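Local coordinates for PbSGBP-B lipoprotein (Prevotella bryantii B14, PDB 6D2Y) that probably binds polysaccharide at the cell surface as a lipoprotein and holds a magnesium ion in a beta-sandwich domain, at residues Ala323-Gly328 and Met375-Asn380; Leu404-Asn409 and Phe427-Ala432. All coordinates share one frame; numbering follows the deposited sequence.

In the fold
Following the chain from its N terminus, residues 323-328 come after strand 311-318 and lead into strand 330-335; contact 1 joins them to 375-380, just past strand 372-374, closing a long excursion that includes both sheet neighbours 330-335 and 372-374. The chain then runs through strand 393-398 of the other sheet to 404-409. Contact 2 closes the shorter loop from there to 427-432, packing the loop after 393-398 on the end of strand 423-428. The two closures are in series, neither nested nor crossed. Strand 423-428 lies beside 330-335 in the sheet; the centres of the two contacts are about 14 Å apart, and they touch where Leu428 CG packs 3.9 Å from Gly328 O.

Contact 1. Residues Ala323-Gly328 and Met375-Asn380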
loop_
_atom_site.group_PDB
_atom_site.type_symbol
_atom_site.label_atom_id
_atom_site.label_comp_id
_atom_site.label_asym_id
_atom_site.label_seq_id
_atom_site.Cartn_x
_atom_site.Cartn_y
_atom_site.Cartn_z
ATOM N N ALA A 323 -18.910 -11.078 13.230
ATOM C CA ALA A 323 -17.911 -10.964 14.285
ATOM C C ALA A 323 -17.047 -9.727 14.031
ATOM O O ALA A 323 -15.826 -9.794 13.916
ATOM C CB ALA A 323 -17.060 -12.229 14.369
ATOM N N GLY A 324 -17.701 -8.571 13.955
ATOM C CA GLY A 324 -17.002 -7.349 13.616
ATOM C C GLY A 324 -15.998 -6.935 14.677
ATOM O O GLY A 324 -16.126 -7.257 15.859
ATOM N N TRP A 325 -14.981 -6.205 14.229
ATOM C CA TRP A 325 -13.903 -5.707 15.078
ATOM C C TRP A 325 -14.074 -4.201 15.209
ATOM O O TRP A 325 -13.812 -3.456 14.258
ATOM C CB TRP A 325 -12.544 -6.066 14.482
ATOM C CG TRP A 325 -11.373 -5.477 15.206
ATOM C CD1 TRP A 325 -11.270 -5.237 16.545
ATOM C CD2 TRP A 325 -10.133 -5.057 14.626
ATOM N NE1 TRP A 325 -10.041 -4.690 16.835
ATOM C CE2 TRP A 325 -9.325 -4.572 15.674
ATOM C CE3 TRP A 325 -9.629 -5.044 13.322
ATOM C CZ2 TRP A 325 -8.039 -4.078 15.458
ATOM C CZ3 TRP A 325 -8.352 -4.554 13.110
ATOM C CH2 TRP A 325 -7.573 -4.079 14.173
ATOM N N GLY A 326 -14.514 -3.754 16.382
ATOM C CA GLY A 326 -14.833 -2.353 16.567
ATOM C C GLY A 326 -14.155 -1.698 17.750
ATOM O O GLY A 326 -14.390 -0.518 18.027
ATOM N N ALA A 327 -13.315 -2.441 18.466
ATOM C CA ALA A 327 -12.604 -1.864 19.597
ATOM C C ALA A 327 -11.266 -2.565 19.754
ATOM O O ALA A 327 -11.063 -3.680 19.269
ATOM C CB ALA A 327 -13.419 -1.966 20.892
ATOM N N GLY A 328 -10.352 -1.894 20.442
ATOM C CA GLY A 328 -9.066 -2.470 20.737
ATOM C C GLY A 328 -8.121 -2.395 19.564
ATOM O O GLY A 328 -8.165 -3.214 18.639
HETATM N N MSE A 375 -5.940 0.220 13.197
HETATM C CA MSE A 375 -7.289 0.361 13.727
HETATM C C MSE A 375 -8.266 0.868 12.669
HETATM O O MSE A 375 -8.694 2.022 12.722
HETATM C CB MSE A 375 -7.315 1.325 14.919
HETATM C CG MSE A 375 -6.492 2.609 14.736
HETATM SE SE MSE A 375 -5.828 3.393 16.387
HETATM C CE MSE A 375 -7.483 3.316 17.390
ATOM N N PRO A 376 -8.640 0.015 11.710
ATOM C CA PRO A 376 -9.590 0.452 10.676
ATOM C C PRO A 376 -10.990 0.704 11.208
ATOM O O PRO A 376 -11.804 1.307 10.495
ATOM C CB PRO A 376 -9.576 -0.708 9.676
ATOM C CG PRO A 376 -9.225 -1.898 10.500
ATOM C CD PRO A 376 -8.275 -1.404 11.564
ATOM N N TRP A 377 -11.297 0.266 12.430
ATOM C CA TRP A 377 -12.590 0.555 13.033
ATOM C C TRP A 377 -12.713 2.002 13.492
ATOM O O TRP A 377 -13.819 2.432 13.838
ATOM C CB TRP A 377 -12.842 -0.391 14.211
ATOM C CG TRP A 377 -11.733 -0.446 15.218
ATOM C CD1 TRP A 377 -10.721 -1.361 15.273
ATOM C CD2 TRP A 377 -11.533 0.441 16.325
ATOM N NE1 TRP A 377 -9.898 -1.095 16.342
ATOM C CE2 TRP A 377 -10.376 0.007 17.005
ATOM C CE3 TRP A 377 -12.217 1.562 16.807
ATOM C CZ2 TRP A 377 -9.888 0.653 18.138
ATOM C CZ3 TRP A 377 -11.731 2.203 17.933
ATOM C CH2 TRP A 377 -10.579 1.747 18.586
ATOM N N TYR A 378 -11.617 2.756 13.503
ATOM C CA TYR A 378 -11.614 4.164 13.892
ATOM C C TYR A 378 -11.473 4.999 12.623
ATOM O O TYR A 378 -10.375 5.130 12.071
ATOM C CB TYR A 378 -10.489 4.453 14.881
ATOM C CG TYR A 378 -10.619 5.791 15.565
ATOM C CD1 TYR A 378 -9.636 6.762 15.427
ATOM C CD2 TYR A 378 -11.725 6.086 16.352
ATOM C CE1 TYR A 378 -9.751 7.988 16.050
ATOM C CE2 TYR A 378 -11.851 7.308 16.980
ATOM C CZ TYR A 378 -10.861 8.257 16.826
ATOM O OH TYR A 378 -10.983 9.478 17.450
ATOM N N SER A 379 -12.589 5.562 12.165
ATOM C CA SER A 379 -12.644 6.321 10.919
ATOM C C SER A 379 -13.230 7.692 11.217
ATOM O O SER A 379 -14.414 7.803 11.552
ATOM C CB SER A 379 -13.480 5.594 9.870
ATOM O OG SER A 379 -14.830 6.029 9.911
ATOM N N ASN A 380 -12.403 8.727 11.085
ATOM C CA ASN A 380 -12.831 10.110 11.258
ATOM C C ASN A 380 -13.465 10.279 12.646
ATOM O O ASN A 380 -14.683 10.307 12.822
ATOM C CB ASN A 380 -13.767 10.503 10.099
ATOM C CG ASN A 380 -14.600 11.754 10.374
ATOM O OD1 ASN A 380 -14.262 12.572 11.233
ATOM N ND2 ASN A 380 -15.702 11.899 9.643
#
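Trp325 NE1, whose indole is met over one face by Trp377, donates to two carbonyls of its own loop: to Gly328 O at 3.0 Å, nearly in the ring plane, and weakly to Ala327 O. The loop's end thus curls around the indole and fixes its rotation. The centre of the contact is an edge-to-face tryptophan pair joining two loops of the beta sandwich, with the planes at 66°. Trp377 CD1 comes down over the centre of the Trp325 ring, 3.5 Å from Trp325 CE2. Trp377 is the third residue of a type I beta turn from Met375 to Tyr378, and Pro376, whose ring fixes phi near the value the turn needs, is the second. Pro376 CD packs 3.5 Å from Trp325 CZ3, the two side chains crossing at about a right angle. With CG between the backbone N and the carbonyl carbon (chi1 52°), Trp377 CG lies 3.7 Å from Gly326 C. One face of this indole lies against Met375 CB and Tyr378 CB; on the opposite face Ala327 CA makes a CH-pi contact, 4.0 Å from the centroid of the Trp377 six-membered ring. On that same face Gly326 O lies over the rim, 3.2 Å from Trp377 CE3.

Contact 2. Residues Leu404-Asn409 and Phe427-Ala432; sequences LEFDGN and FLIKGA
Phe406 and Gly431 carry this contact, a turn packed on the chain just beyond the end of strand 423-428 in the beta sandwich. Phe406 is the second residue of a type I beta turn from Glu405 to Gly408. From CB, CG stands anti to the backbone N (chi1 -175°) and comes to 4.1 Å from Gly431 CA; beyond it the ring closes in along one side. CD2 approaches the same carbon, and CE2 comes to 3.3 Å from Gly431 CA while also meeting Ala432 N. At the tip, CZ touches Gly431 CA and, near the ring plane, Ile429 CD1 at 4.0 Å; CE1 also reaches this methyl. Gly431 CA therefore lies over one face of the ring, 3.5 Å from the Phe406 ring centroid, a CH-pi contact. The same carbon makes a CA-H...O contact of 3.1 Å with Phe406 O. Glycine suits this place because the direction of a beta-carbon is filled by that carbonyl oxygen. Asp407, the third residue of the turn, bonds to the residue just beyond it: OD1 accepts from Asn409 N, an Asx turn, and OD2 from Asn409 ND2 at 2.8 Å. Both donors stand above the carboxylate plane. Gly408, with phi of 100°, adopts a conformation natural to glycine. Around the ring, His364 and Tyr433 also meet Phe406, and Lys430, whose CB points away from 404-409, forms a salt bridge with Asp441 through NZ. Chemically, the contact relies chiefly on an aromatic face, a methyl group and a glycine carbon; flanked by two peptide groups, the hydrogens of Gly431 CA are probably somewhat electropositive, consistent with their drawing toward both the pi electrons and the carbonyl oxygen of Phe406.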
loop_
_atom_site.group_PDB
_atom_site.type_symbol
_atom_site.label_atom_id
_atom_site.label_comp_id
_atom_site.label_asym_id
_atom_site.label_seq_id
_atom_site.Cartn_x
_atom_site.Cartn_y
_atom_site.Cartn_z
ATOM N N LEU A 404 4.848 4.417 16.814
ATOM C CA LEU A 404 3.988 4.759 17.936
ATOM C C LEU A 404 4.372 3.906 19.137
ATOM O O LEU A 404 5.143 2.951 19.030
ATOM C CB LEU A 404 2.507 4.566 17.583
ATOM C CG LEU A 404 1.843 5.650 16.726
ATOM C CD1 LEU A 404 2.226 5.515 15.259
ATOM C CD2 LEU A 404 0.332 5.624 16.884
ATOM N N GLU A 405 3.828 4.260 20.294
ATOM C CA GLU A 405 4.103 3.551 21.531
ATOM C C GLU A 405 2.780 3.144 22.175
ATOM O O GLU A 405 1.712 3.646 21.814
ATOM C CB GLU A 405 4.978 4.415 22.472
ATOM C CG GLU A 405 5.036 3.990 23.923
ATOM C CD GLU A 405 6.289 3.186 24.231
ATOM O OE1 GLU A 405 7.162 3.096 23.351
ATOM O OE2 GLU A 405 6.406 2.635 25.344
ATOM N N PHE A 406 2.850 2.333 23.188
ATOM C CA PHE A 406 1.730 1.667 23.741
ATOM C C PHE A 406 0.596 2.551 24.075
ATOM O O PHE A 406 -0.512 2.117 24.128
ATOM C CB PHE A 406 2.252 1.006 24.988
ATOM C CG PHE A 406 1.299 0.152 25.693
ATOM C CD1 PHE A 406 0.885 -1.017 25.161
ATOM C CD2 PHE A 406 0.892 0.473 26.920
ATOM C CE1 PHE A 406 0.042 -1.818 25.850
ATOM C CE2 PHE A 406 0.046 -0.311 27.610
ATOM C CZ PHE A 406 -0.385 -1.461 27.074
ATOM N N ASP A 407 0.867 3.765 24.447
ATOM C CA ASP A 407 -0.183 4.727 24.757
ATOM C C ASP A 407 -0.707 5.468 23.533
ATOM O O ASP A 407 -1.689 6.207 23.649
ATOM C CB ASP A 407 0.314 5.748 25.789
ATOM C CG ASP A 407 1.565 6.477 25.335
ATOM O OD1 ASP A 407 2.106 6.133 24.262
ATOM O OD2 ASP A 407 2.010 7.399 26.054
ATOM N N GLY A 408 -0.082 5.296 22.370
ATOM C CA GLY A 408 -0.508 5.959 21.157
ATOM C C GLY A 408 0.302 7.181 20.785
ATOM O O GLY A 408 0.155 7.680 19.663
ATOM N N ASN A 409 1.146 7.676 21.683
ATOM C CA ASN A 409 1.987 8.821 21.378
ATOM C C ASN A 409 3.114 8.408 20.431
ATOM O O ASN A 409 3.387 7.223 20.223
ATOM C CB ASN A 409 2.549 9.427 22.664
ATOM C CG ASN A 409 1.495 10.179 23.462
ATOM O OD1 ASN A 409 1.103 11.292 23.107
ATOM N ND2 ASN A 409 1.028 9.567 24.546
ATOM N N PHE A 427 -1.138 -7.785 19.335
ATOM C CA PHE A 427 -1.958 -7.625 20.529
ATOM C C PHE A 427 -3.030 -6.580 20.262
ATOM O O PHE A 427 -2.715 -5.424 19.961
ATOM C CB PHE A 427 -1.094 -7.222 21.729
ATOM C CG PHE A 427 -1.734 -7.491 23.064
ATOM C CD1 PHE A 427 -2.978 -8.091 23.150
ATOM C CD2 PHE A 427 -1.087 -7.138 24.237
ATOM C CE1 PHE A 427 -3.565 -8.334 24.379
ATOM C CE2 PHE A 427 -1.668 -7.378 25.468
ATOM C CZ PHE A 427 -2.908 -7.976 25.539
ATOM N N LEU A 428 -4.292 -6.990 20.374
ATOM C CA LEU A 428 -5.431 -6.080 20.288
ATOM C C LEU A 428 -5.646 -5.470 21.665
ATOM O O LEU A 428 -6.234 -6.098 22.547
ATOM C CB LEU A 428 -6.677 -6.824 19.825
ATOM C CG LEU A 428 -7.018 -6.948 18.343
ATOM C CD1 LEU A 428 -5.808 -7.328 17.508
ATOM C CD2 LEU A 428 -8.114 -7.985 18.194
ATOM N N ILE A 429 -5.172 -4.243 21.860
ATOM C CA ILE A 429 -5.234 -3.623 23.178
ATOM C C ILE A 429 -5.078 -2.118 23.016
ATOM O O ILE A 429 -4.327 -1.643 22.161
ATOM C CB ILE A 429 -4.158 -4.212 24.121
ATOM C CG1 ILE A 429 -4.262 -3.597 25.518
ATOM C CG2 ILE A 429 -2.765 -4.007 23.544
ATOM C CD1 ILE A 429 -3.290 -4.183 26.506
ATOM N N LYS A 430 -5.808 -1.373 23.842
ATOM C CA LYS A 430 -5.617 0.062 23.995
ATOM C C LYS A 430 -4.755 0.288 25.232
ATOM O O LYS A 430 -5.187 0.015 26.356
ATOM C CB LYS A 430 -6.953 0.791 24.112
ATOM C CG LYS A 430 -6.814 2.264 24.450
ATOM C CD LYS A 430 -7.985 2.759 25.281
ATOM C CE LYS A 430 -7.962 4.271 25.407
ATOM N NZ LYS A 430 -9.322 4.871 25.361
ATOM N N GLY A 431 -3.533 0.775 25.023
ATOM C CA GLY A 431 -2.637 1.012 26.131
ATOM C C GLY A 431 -2.862 2.358 26.790
ATOM O O GLY A 431 -3.393 3.296 26.196
ATOM N N ALA A 432 -2.441 2.444 28.052
ATOM C CA ALA A 432 -2.611 3.669 28.831
ATOM C C ALA A 432 -1.413 3.798 29.768
ATOM O O ALA A 432 -1.375 3.163 30.825
ATOM C CB ALA A 432 -3.924 3.657 29.601
#